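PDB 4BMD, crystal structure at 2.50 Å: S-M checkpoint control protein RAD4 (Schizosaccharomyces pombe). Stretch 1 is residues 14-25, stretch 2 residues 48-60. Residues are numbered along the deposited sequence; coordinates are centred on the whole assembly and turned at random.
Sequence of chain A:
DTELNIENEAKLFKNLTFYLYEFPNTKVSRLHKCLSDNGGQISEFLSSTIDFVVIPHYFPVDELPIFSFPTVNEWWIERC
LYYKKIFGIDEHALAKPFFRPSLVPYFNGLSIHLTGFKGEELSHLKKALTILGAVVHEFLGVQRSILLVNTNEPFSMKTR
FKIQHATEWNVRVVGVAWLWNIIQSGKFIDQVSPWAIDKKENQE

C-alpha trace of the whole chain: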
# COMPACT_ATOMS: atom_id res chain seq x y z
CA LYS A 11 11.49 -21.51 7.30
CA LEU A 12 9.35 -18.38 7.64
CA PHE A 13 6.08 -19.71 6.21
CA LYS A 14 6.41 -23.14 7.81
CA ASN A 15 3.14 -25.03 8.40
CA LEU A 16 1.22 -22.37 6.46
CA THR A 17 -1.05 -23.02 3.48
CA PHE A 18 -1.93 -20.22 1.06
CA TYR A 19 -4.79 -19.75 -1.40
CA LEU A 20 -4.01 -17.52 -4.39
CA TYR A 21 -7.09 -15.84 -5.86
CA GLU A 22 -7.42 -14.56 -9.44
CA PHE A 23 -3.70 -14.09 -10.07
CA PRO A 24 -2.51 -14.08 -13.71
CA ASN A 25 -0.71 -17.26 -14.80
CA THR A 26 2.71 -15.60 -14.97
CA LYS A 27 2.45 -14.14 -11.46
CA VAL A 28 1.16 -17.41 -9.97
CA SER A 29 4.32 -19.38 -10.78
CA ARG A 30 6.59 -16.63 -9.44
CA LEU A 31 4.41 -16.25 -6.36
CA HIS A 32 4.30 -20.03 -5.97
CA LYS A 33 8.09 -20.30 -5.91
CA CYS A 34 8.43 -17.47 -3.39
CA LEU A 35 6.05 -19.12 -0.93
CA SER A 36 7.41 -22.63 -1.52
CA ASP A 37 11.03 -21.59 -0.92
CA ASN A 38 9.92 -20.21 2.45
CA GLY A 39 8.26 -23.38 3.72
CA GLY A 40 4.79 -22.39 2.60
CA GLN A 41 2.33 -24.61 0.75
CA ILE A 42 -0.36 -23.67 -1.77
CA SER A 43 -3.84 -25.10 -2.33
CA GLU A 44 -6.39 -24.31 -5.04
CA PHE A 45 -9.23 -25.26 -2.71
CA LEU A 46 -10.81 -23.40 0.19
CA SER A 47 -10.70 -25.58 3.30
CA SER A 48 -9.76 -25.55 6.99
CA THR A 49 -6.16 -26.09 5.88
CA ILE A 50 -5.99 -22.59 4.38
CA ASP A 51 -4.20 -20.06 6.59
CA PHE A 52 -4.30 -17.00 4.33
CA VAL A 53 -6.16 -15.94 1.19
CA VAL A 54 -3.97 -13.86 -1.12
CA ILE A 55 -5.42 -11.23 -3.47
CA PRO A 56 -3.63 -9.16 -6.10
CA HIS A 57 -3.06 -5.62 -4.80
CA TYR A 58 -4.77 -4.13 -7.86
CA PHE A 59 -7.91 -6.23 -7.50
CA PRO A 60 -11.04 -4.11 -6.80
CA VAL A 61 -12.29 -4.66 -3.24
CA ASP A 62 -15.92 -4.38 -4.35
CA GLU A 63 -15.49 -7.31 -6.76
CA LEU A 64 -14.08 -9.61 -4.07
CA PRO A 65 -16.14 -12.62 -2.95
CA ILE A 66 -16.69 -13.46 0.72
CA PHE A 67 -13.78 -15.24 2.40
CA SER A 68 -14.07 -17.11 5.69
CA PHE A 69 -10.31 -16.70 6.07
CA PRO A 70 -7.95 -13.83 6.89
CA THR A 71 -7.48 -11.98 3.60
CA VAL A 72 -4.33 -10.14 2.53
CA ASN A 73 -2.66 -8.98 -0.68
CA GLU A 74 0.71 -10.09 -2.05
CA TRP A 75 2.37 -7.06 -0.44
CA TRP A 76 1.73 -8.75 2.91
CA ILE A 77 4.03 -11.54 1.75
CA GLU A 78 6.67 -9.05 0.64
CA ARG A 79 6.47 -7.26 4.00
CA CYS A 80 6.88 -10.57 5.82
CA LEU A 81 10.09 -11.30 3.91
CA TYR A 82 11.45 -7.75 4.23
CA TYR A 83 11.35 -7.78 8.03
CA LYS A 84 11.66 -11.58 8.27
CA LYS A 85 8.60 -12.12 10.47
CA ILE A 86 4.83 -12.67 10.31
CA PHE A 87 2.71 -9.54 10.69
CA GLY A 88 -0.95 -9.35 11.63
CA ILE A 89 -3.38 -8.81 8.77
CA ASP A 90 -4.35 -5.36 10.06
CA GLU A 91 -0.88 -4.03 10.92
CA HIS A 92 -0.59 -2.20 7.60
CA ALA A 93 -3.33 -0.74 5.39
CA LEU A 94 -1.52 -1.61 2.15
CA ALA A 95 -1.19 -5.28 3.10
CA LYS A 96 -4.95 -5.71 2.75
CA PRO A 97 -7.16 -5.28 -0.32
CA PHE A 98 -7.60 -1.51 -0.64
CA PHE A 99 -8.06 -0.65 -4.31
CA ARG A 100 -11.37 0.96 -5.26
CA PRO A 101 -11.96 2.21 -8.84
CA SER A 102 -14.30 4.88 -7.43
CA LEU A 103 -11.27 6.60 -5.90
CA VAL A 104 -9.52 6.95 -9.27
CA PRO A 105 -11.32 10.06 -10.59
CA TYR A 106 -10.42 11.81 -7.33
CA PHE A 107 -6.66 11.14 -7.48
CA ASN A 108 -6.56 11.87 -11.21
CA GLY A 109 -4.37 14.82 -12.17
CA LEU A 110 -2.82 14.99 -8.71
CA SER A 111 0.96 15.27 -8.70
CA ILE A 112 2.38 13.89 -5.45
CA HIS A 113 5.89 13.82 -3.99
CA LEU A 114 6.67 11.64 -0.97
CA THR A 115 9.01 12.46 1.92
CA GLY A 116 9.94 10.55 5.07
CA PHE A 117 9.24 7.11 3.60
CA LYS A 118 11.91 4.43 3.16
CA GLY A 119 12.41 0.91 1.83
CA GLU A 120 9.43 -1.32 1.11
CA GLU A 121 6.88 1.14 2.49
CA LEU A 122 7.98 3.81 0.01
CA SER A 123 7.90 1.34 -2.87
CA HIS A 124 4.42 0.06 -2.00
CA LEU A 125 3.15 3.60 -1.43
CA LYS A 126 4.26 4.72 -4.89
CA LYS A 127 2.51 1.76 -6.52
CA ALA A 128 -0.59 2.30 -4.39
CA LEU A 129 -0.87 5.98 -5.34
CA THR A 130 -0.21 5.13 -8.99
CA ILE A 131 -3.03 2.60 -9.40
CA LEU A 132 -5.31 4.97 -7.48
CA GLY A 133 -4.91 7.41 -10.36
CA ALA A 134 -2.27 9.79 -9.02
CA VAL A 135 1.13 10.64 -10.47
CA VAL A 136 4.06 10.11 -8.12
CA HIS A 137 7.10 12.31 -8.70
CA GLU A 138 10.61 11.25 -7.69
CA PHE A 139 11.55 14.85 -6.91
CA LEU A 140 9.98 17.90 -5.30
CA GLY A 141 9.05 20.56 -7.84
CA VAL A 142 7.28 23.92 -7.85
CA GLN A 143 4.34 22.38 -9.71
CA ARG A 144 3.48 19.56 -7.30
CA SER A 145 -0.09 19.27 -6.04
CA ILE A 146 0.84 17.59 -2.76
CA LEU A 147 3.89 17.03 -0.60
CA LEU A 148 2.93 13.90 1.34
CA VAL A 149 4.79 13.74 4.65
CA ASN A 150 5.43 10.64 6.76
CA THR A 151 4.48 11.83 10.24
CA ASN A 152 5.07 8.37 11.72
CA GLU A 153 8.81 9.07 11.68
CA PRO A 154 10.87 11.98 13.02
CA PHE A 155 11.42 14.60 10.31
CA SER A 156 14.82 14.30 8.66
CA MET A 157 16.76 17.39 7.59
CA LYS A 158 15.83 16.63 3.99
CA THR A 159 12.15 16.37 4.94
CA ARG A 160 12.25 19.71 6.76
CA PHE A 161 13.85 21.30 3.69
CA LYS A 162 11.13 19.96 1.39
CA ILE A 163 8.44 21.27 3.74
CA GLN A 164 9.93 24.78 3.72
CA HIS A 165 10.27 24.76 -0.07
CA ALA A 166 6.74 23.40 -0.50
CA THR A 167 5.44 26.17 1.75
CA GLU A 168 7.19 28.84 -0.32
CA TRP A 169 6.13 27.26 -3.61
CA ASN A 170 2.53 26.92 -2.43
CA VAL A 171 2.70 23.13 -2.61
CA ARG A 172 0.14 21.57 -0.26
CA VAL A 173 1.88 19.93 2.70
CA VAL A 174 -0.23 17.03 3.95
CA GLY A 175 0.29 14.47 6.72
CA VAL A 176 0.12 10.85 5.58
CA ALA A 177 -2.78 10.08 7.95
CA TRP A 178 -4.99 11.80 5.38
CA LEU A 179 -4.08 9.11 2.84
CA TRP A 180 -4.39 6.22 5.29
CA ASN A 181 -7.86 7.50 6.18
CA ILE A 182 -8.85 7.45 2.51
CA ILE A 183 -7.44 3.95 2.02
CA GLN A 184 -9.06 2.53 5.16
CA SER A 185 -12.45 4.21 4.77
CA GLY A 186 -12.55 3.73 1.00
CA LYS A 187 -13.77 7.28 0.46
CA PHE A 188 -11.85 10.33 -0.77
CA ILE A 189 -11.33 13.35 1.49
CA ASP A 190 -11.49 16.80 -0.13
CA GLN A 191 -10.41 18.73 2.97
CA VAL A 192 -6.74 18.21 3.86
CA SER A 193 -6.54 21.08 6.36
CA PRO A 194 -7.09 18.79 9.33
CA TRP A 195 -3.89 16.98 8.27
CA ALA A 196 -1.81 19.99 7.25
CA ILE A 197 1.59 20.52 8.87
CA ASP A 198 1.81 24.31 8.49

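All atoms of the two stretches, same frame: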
# COMPACT_ATOMS: atom_id res chain seq x y z
N LYS A 14 6.55 -21.74 7.45
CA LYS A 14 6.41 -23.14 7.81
C LYS A 14 5.01 -23.43 8.35
O LYS A 14 4.44 -22.63 9.09
CB LYS A 14 7.46 -23.55 8.84
N ASN A 15 4.46 -24.58 7.96
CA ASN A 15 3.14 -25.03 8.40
C ASN A 15 2.01 -24.08 8.00
O ASN A 15 0.94 -24.07 8.63
CB ASN A 15 3.11 -25.28 9.91
CG ASN A 15 4.16 -26.28 10.36
OD1 ASN A 15 4.52 -27.19 9.61
ND2 ASN A 15 4.65 -26.12 11.58
N LEU A 16 2.23 -23.30 6.95
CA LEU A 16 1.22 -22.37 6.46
C LEU A 16 0.79 -22.72 5.04
O LEU A 16 1.63 -22.96 4.17
CB LEU A 16 1.72 -20.93 6.51
CG LEU A 16 1.99 -20.33 7.90
CD1 LEU A 16 2.37 -18.86 7.77
CD2 LEU A 16 0.79 -20.50 8.81
N THR A 17 -0.51 -22.75 4.81
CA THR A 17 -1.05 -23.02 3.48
C THR A 17 -1.73 -21.78 2.92
O THR A 17 -2.53 -21.13 3.61
CB THR A 17 -2.05 -24.19 3.49
OG1 THR A 17 -1.48 -25.30 4.20
CG2 THR A 17 -2.38 -24.62 2.07
N PHE A 18 -1.41 -21.43 1.68
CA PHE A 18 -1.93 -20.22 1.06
C PHE A 18 -2.86 -20.51 -0.11
O PHE A 18 -2.69 -21.50 -0.82
CB PHE A 18 -0.78 -19.32 0.60
CG PHE A 18 0.08 -18.82 1.73
CD1 PHE A 18 1.17 -19.56 2.17
CD2 PHE A 18 -0.19 -17.61 2.34
CE1 PHE A 18 1.96 -19.10 3.21
CE2 PHE A 18 0.60 -17.14 3.37
CZ PHE A 18 1.68 -17.89 3.81
N TYR A 19 -3.84 -19.64 -0.29
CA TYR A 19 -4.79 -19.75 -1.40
C TYR A 19 -4.70 -18.49 -2.26
O TYR A 19 -5.06 -17.40 -1.82
CB TYR A 19 -6.21 -19.93 -0.86
CG TYR A 19 -7.31 -19.85 -1.89
CD1 TYR A 19 -7.70 -20.97 -2.61
CD2 TYR A 19 -7.97 -18.65 -2.13
CE1 TYR A 19 -8.72 -20.90 -3.55
CE2 TYR A 19 -8.99 -18.57 -3.07
CZ TYR A 19 -9.36 -19.69 -3.77
OH TYR A 19 -10.37 -19.61 -4.70
N LEU A 20 -4.21 -18.65 -3.48
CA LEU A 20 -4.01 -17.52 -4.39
C LEU A 20 -5.24 -17.31 -5.26
O LEU A 20 -5.65 -18.20 -6.00
CB LEU A 20 -2.78 -17.75 -5.26
CG LEU A 20 -1.52 -18.23 -4.53
CD1 LEU A 20 -0.36 -18.39 -5.50
CD2 LEU A 20 -1.15 -17.30 -3.39
N TYR A 21 -5.83 -16.12 -5.18
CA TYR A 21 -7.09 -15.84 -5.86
C TYR A 21 -6.95 -14.89 -7.05
O TYR A 21 -6.47 -13.77 -6.91
CB TYR A 21 -8.10 -15.27 -4.86
CG TYR A 21 -9.44 -14.91 -5.48
CD1 TYR A 21 -10.37 -15.89 -5.78
CD2 TYR A 21 -9.76 -13.59 -5.75
CE1 TYR A 21 -11.60 -15.57 -6.33
CE2 TYR A 21 -10.98 -13.25 -6.31
CZ TYR A 21 -11.90 -14.25 -6.60
OH TYR A 21 -13.11 -13.92 -7.15
N GLU A 22 -7.37 -15.37 -8.22
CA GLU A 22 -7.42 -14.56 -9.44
C GLU A 22 -6.10 -13.88 -9.82
O GLU A 22 -6.10 -12.76 -10.32
CB GLU A 22 -8.54 -13.53 -9.38
CG GLU A 22 -9.94 -14.13 -9.48
CD GLU A 22 -10.16 -14.88 -10.78
OE1 GLU A 22 -10.22 -14.23 -11.84
OE2 GLU A 22 -10.26 -16.13 -10.73
N PHE A 23 -4.99 -14.57 -9.60
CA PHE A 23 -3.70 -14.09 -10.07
C PHE A 23 -3.49 -14.53 -11.52
O PHE A 23 -3.92 -15.62 -11.90
CB PHE A 23 -2.56 -14.60 -9.19
CG PHE A 23 -2.36 -13.81 -7.93
CD1 PHE A 23 -1.54 -12.69 -7.93
CD2 PHE A 23 -2.98 -14.19 -6.75
CE1 PHE A 23 -1.34 -11.96 -6.77
CE2 PHE A 23 -2.78 -13.46 -5.59
CZ PHE A 23 -1.97 -12.35 -5.60
N PRO A 24 -2.83 -13.69 -12.33
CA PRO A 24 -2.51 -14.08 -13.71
C PRO A 24 -1.49 -15.21 -13.71
O PRO A 24 -0.67 -15.28 -12.80
CB PRO A 24 -1.91 -12.80 -14.29
CG PRO A 24 -1.39 -12.05 -13.12
CD PRO A 24 -2.35 -12.34 -12.00
N ASN A 25 -1.54 -16.06 -14.73
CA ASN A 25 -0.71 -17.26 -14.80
C ASN A 25 0.78 -17.03 -14.56
O ASN A 25 1.44 -17.82 -13.89
CB ASN A 25 -0.92 -17.98 -16.13
CG ASN A 25 -2.29 -18.62 -16.24
OD1 ASN A 25 -2.91 -18.97 -15.24
ND2 ASN A 25 -2.78 -18.77 -17.47
N SER A 48 -10.28 -25.89 5.67
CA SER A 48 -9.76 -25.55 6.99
C SER A 48 -8.24 -25.48 7.00
O SER A 48 -7.64 -24.88 7.90
CB SER A 48 -10.26 -26.55 8.03
OG SER A 48 -9.92 -27.88 7.67
N THR A 49 -7.61 -26.10 6.00
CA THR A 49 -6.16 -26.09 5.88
C THR A 49 -5.63 -24.69 5.58
O THR A 49 -4.55 -24.31 6.04
CB THR A 49 -5.69 -27.06 4.77
OG1 THR A 49 -6.22 -28.37 5.02
CG2 THR A 49 -4.18 -27.13 4.70
N ILE A 50 -6.40 -23.93 4.80
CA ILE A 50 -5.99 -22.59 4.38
C ILE A 50 -5.74 -21.65 5.55
O ILE A 50 -6.58 -21.49 6.43
CB ILE A 50 -7.05 -21.95 3.45
CG1 ILE A 50 -7.23 -22.80 2.19
CG2 ILE A 50 -6.66 -20.53 3.08
CD1 ILE A 50 -5.97 -22.95 1.37
N ASP A 51 -4.56 -21.02 5.55
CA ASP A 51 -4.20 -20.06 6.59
C ASP A 51 -4.45 -18.63 6.13
O ASP A 51 -4.95 -17.81 6.89
CB ASP A 51 -2.74 -20.23 7.00
CG ASP A 51 -2.48 -21.55 7.69
OD1 ASP A 51 -2.73 -21.65 8.91
OD2 ASP A 51 -2.02 -22.50 7.01
N PHE A 52 -4.11 -18.34 4.88
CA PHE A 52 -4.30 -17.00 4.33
C PHE A 52 -4.81 -17.04 2.89
O PHE A 52 -4.37 -17.87 2.09
CB PHE A 52 -3.00 -16.20 4.38
CG PHE A 52 -2.51 -15.92 5.77
CD1 PHE A 52 -3.02 -14.86 6.50
CD2 PHE A 52 -1.54 -16.72 6.35
CE1 PHE A 52 -2.57 -14.60 7.79
CE2 PHE A 52 -1.08 -16.47 7.63
CZ PHE A 52 -1.60 -15.41 8.35
N VAL A 53 -5.73 -16.14 2.57
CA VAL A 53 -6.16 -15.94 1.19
C VAL A 53 -5.43 -14.73 0.62
O VAL A 53 -5.48 -13.65 1.20
CB VAL A 53 -7.68 -15.72 1.10
CG1 VAL A 53 -8.07 -15.28 -0.30
CG2 VAL A 53 -8.43 -16.99 1.50
N VAL A 54 -4.76 -14.93 -0.51
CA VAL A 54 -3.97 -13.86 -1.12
C VAL A 54 -4.65 -13.28 -2.36
O VAL A 54 -5.05 -14.01 -3.27
CB VAL A 54 -2.56 -14.34 -1.47
CG1 VAL A 54 -1.71 -13.18 -1.97
CG2 VAL A 54 -1.91 -15.00 -0.27
N ILE A 55 -4.77 -11.96 -2.38
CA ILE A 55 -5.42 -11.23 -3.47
C ILE A 55 -4.39 -10.35 -4.15
O ILE A 55 -3.47 -9.86 -3.50
CB ILE A 55 -6.56 -10.34 -2.91
CG1 ILE A 55 -7.48 -11.16 -2.00
CG2 ILE A 55 -7.36 -9.68 -4.02
CD1 ILE A 55 -8.18 -12.29 -2.70
N PRO A 56 -4.49 -10.16 -5.48
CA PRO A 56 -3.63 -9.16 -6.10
C PRO A 56 -3.94 -7.76 -5.57
O PRO A 56 -5.10 -7.44 -5.32
CB PRO A 56 -3.97 -9.27 -7.59
CG PRO A 56 -5.27 -10.03 -7.65
CD PRO A 56 -5.24 -10.94 -6.47
N HIS A 57 -2.91 -6.94 -5.40
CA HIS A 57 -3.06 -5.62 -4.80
C HIS A 57 -3.93 -4.68 -5.64
O HIS A 57 -4.50 -3.73 -5.13
CB HIS A 57 -1.69 -4.97 -4.55
CG HIS A 57 -0.95 -4.63 -5.81
ND1 HIS A 57 0.01 -5.45 -6.35
CD2 HIS A 57 -1.03 -3.56 -6.62
CE1 HIS A 57 0.50 -4.90 -7.45
NE2 HIS A 57 -0.12 -3.75 -7.64
N TYR A 58 -4.02 -4.97 -6.94
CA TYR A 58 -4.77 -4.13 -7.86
C TYR A 58 -6.20 -4.59 -8.05
O TYR A 58 -6.97 -3.98 -8.79
CB TYR A 58 -4.06 -4.07 -9.22
CG TYR A 58 -3.70 -5.43 -9.77
CD1 TYR A 58 -4.61 -6.15 -10.53
CD2 TYR A 58 -2.45 -5.99 -9.54
CE1 TYR A 58 -4.28 -7.40 -11.04
CE2 TYR A 58 -2.11 -7.23 -10.04
CZ TYR A 58 -3.03 -7.93 -10.79
OH TYR A 58 -2.70 -9.17 -11.30
N PHE A 59 -6.57 -5.68 -7.38
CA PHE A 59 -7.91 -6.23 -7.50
C PHE A 59 -8.91 -5.37 -6.72
O PHE A 59 -8.72 -5.10 -5.54
CB PHE A 59 -7.95 -7.67 -6.98
CG PHE A 59 -9.09 -8.49 -7.53
CD1 PHE A 59 -10.36 -8.38 -6.99
CD2 PHE A 59 -8.88 -9.37 -8.58
CE1 PHE A 59 -11.41 -9.12 -7.49
CE2 PHE A 59 -9.93 -10.12 -9.09
CZ PHE A 59 -11.19 -10.00 -8.54
N PRO A 60 -9.99 -4.94 -7.40
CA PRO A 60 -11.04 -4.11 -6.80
C PRO A 60 -11.70 -4.79 -5.61
O PRO A 60 -12.20 -5.91 -5.74
CB PRO A 60 -12.04 -3.93 -7.94
CG PRO A 60 -11.26 -4.15 -9.18
CD PRO A 60 -10.25 -5.21 -8.83

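Two neighbouring parallel β-strands, paired from F18 to L20 and from F52 to V54, are joined by a ladder of backbone hydrogen bonds, with an aspartate clasp at the start and a cluster of aromatic and proline side chains at the end. The strands run in the same direction with a 32° twist, and the two stretches together bury 934 Å². Bridge pairs are F18 with F52, Y19 with V53 and L20 with V54, their CA atoms 4.8-5.2 Å apart.

As is typical of parallel pairing, alternate residues of the first strand reach across with both N and O. Y19 N donates to F52 O (3.0 Å), and Y19 O accepts from V54 N (2.8 Å); V54 O then receives Y21 N (3.0 Å), extending the ladder one residue past the first strand. Between these rungs, CA-H...O contacts bring F18 CA to F52 O and V53 CA to Y19 O, each at 3.5 Å.

At the opening end, D51 bonds to T17 in both directions. Its carboxylate oxygen OD2 accepts from T17 N (2.7 Å, nearly linear), while D51 N donates to T17 O (2.8 Å). The same carbonyl also receives a weak bond from F52 N, with F52 N to T17 O at 3.4 Å. The aspartate side chain thus takes up a backbone NH that the neighbouring main chain leaves without a carbonyl partner here.

Side chains sort onto two faces. F18, L20, F52 and V54 share one: the F18 and F52 rings lie near parallel (20°) but slid apart, centroids 5.9 Å apart, so they touch at F18 CE2 and F52 CD2 (3.7 Å) rather than stacking squarely. L20 CD2 packs on V54 CB (3.8 Å), and L16 CD1 reaches the edge of the F52 ring at CE2 (4.2 Å). On the other face, V53 CG1 meets the edge of the Y19 ring at CD2 (3.8 Å), and I50 CD1 lies against Y19 CB (3.8 Å).

Beyond the bridges, aromatic packing continues the contact. Y21 CD2 touches I55 CD1 (3.7 Å), and the Y21 ring points its edge at the face of F59, centroids 5.7 Å apart and planes at 64°. F59 is the last residue of a type I turn that starts at P56 and is closed by F59 N to P56 O (3.1 Å). F23 offers a ring face to P56, whose CD sits 3.8 Å from the F23 ring centroid in a CH-π contact; F23 CZ also packs against V54 CG1 (3.7 Å).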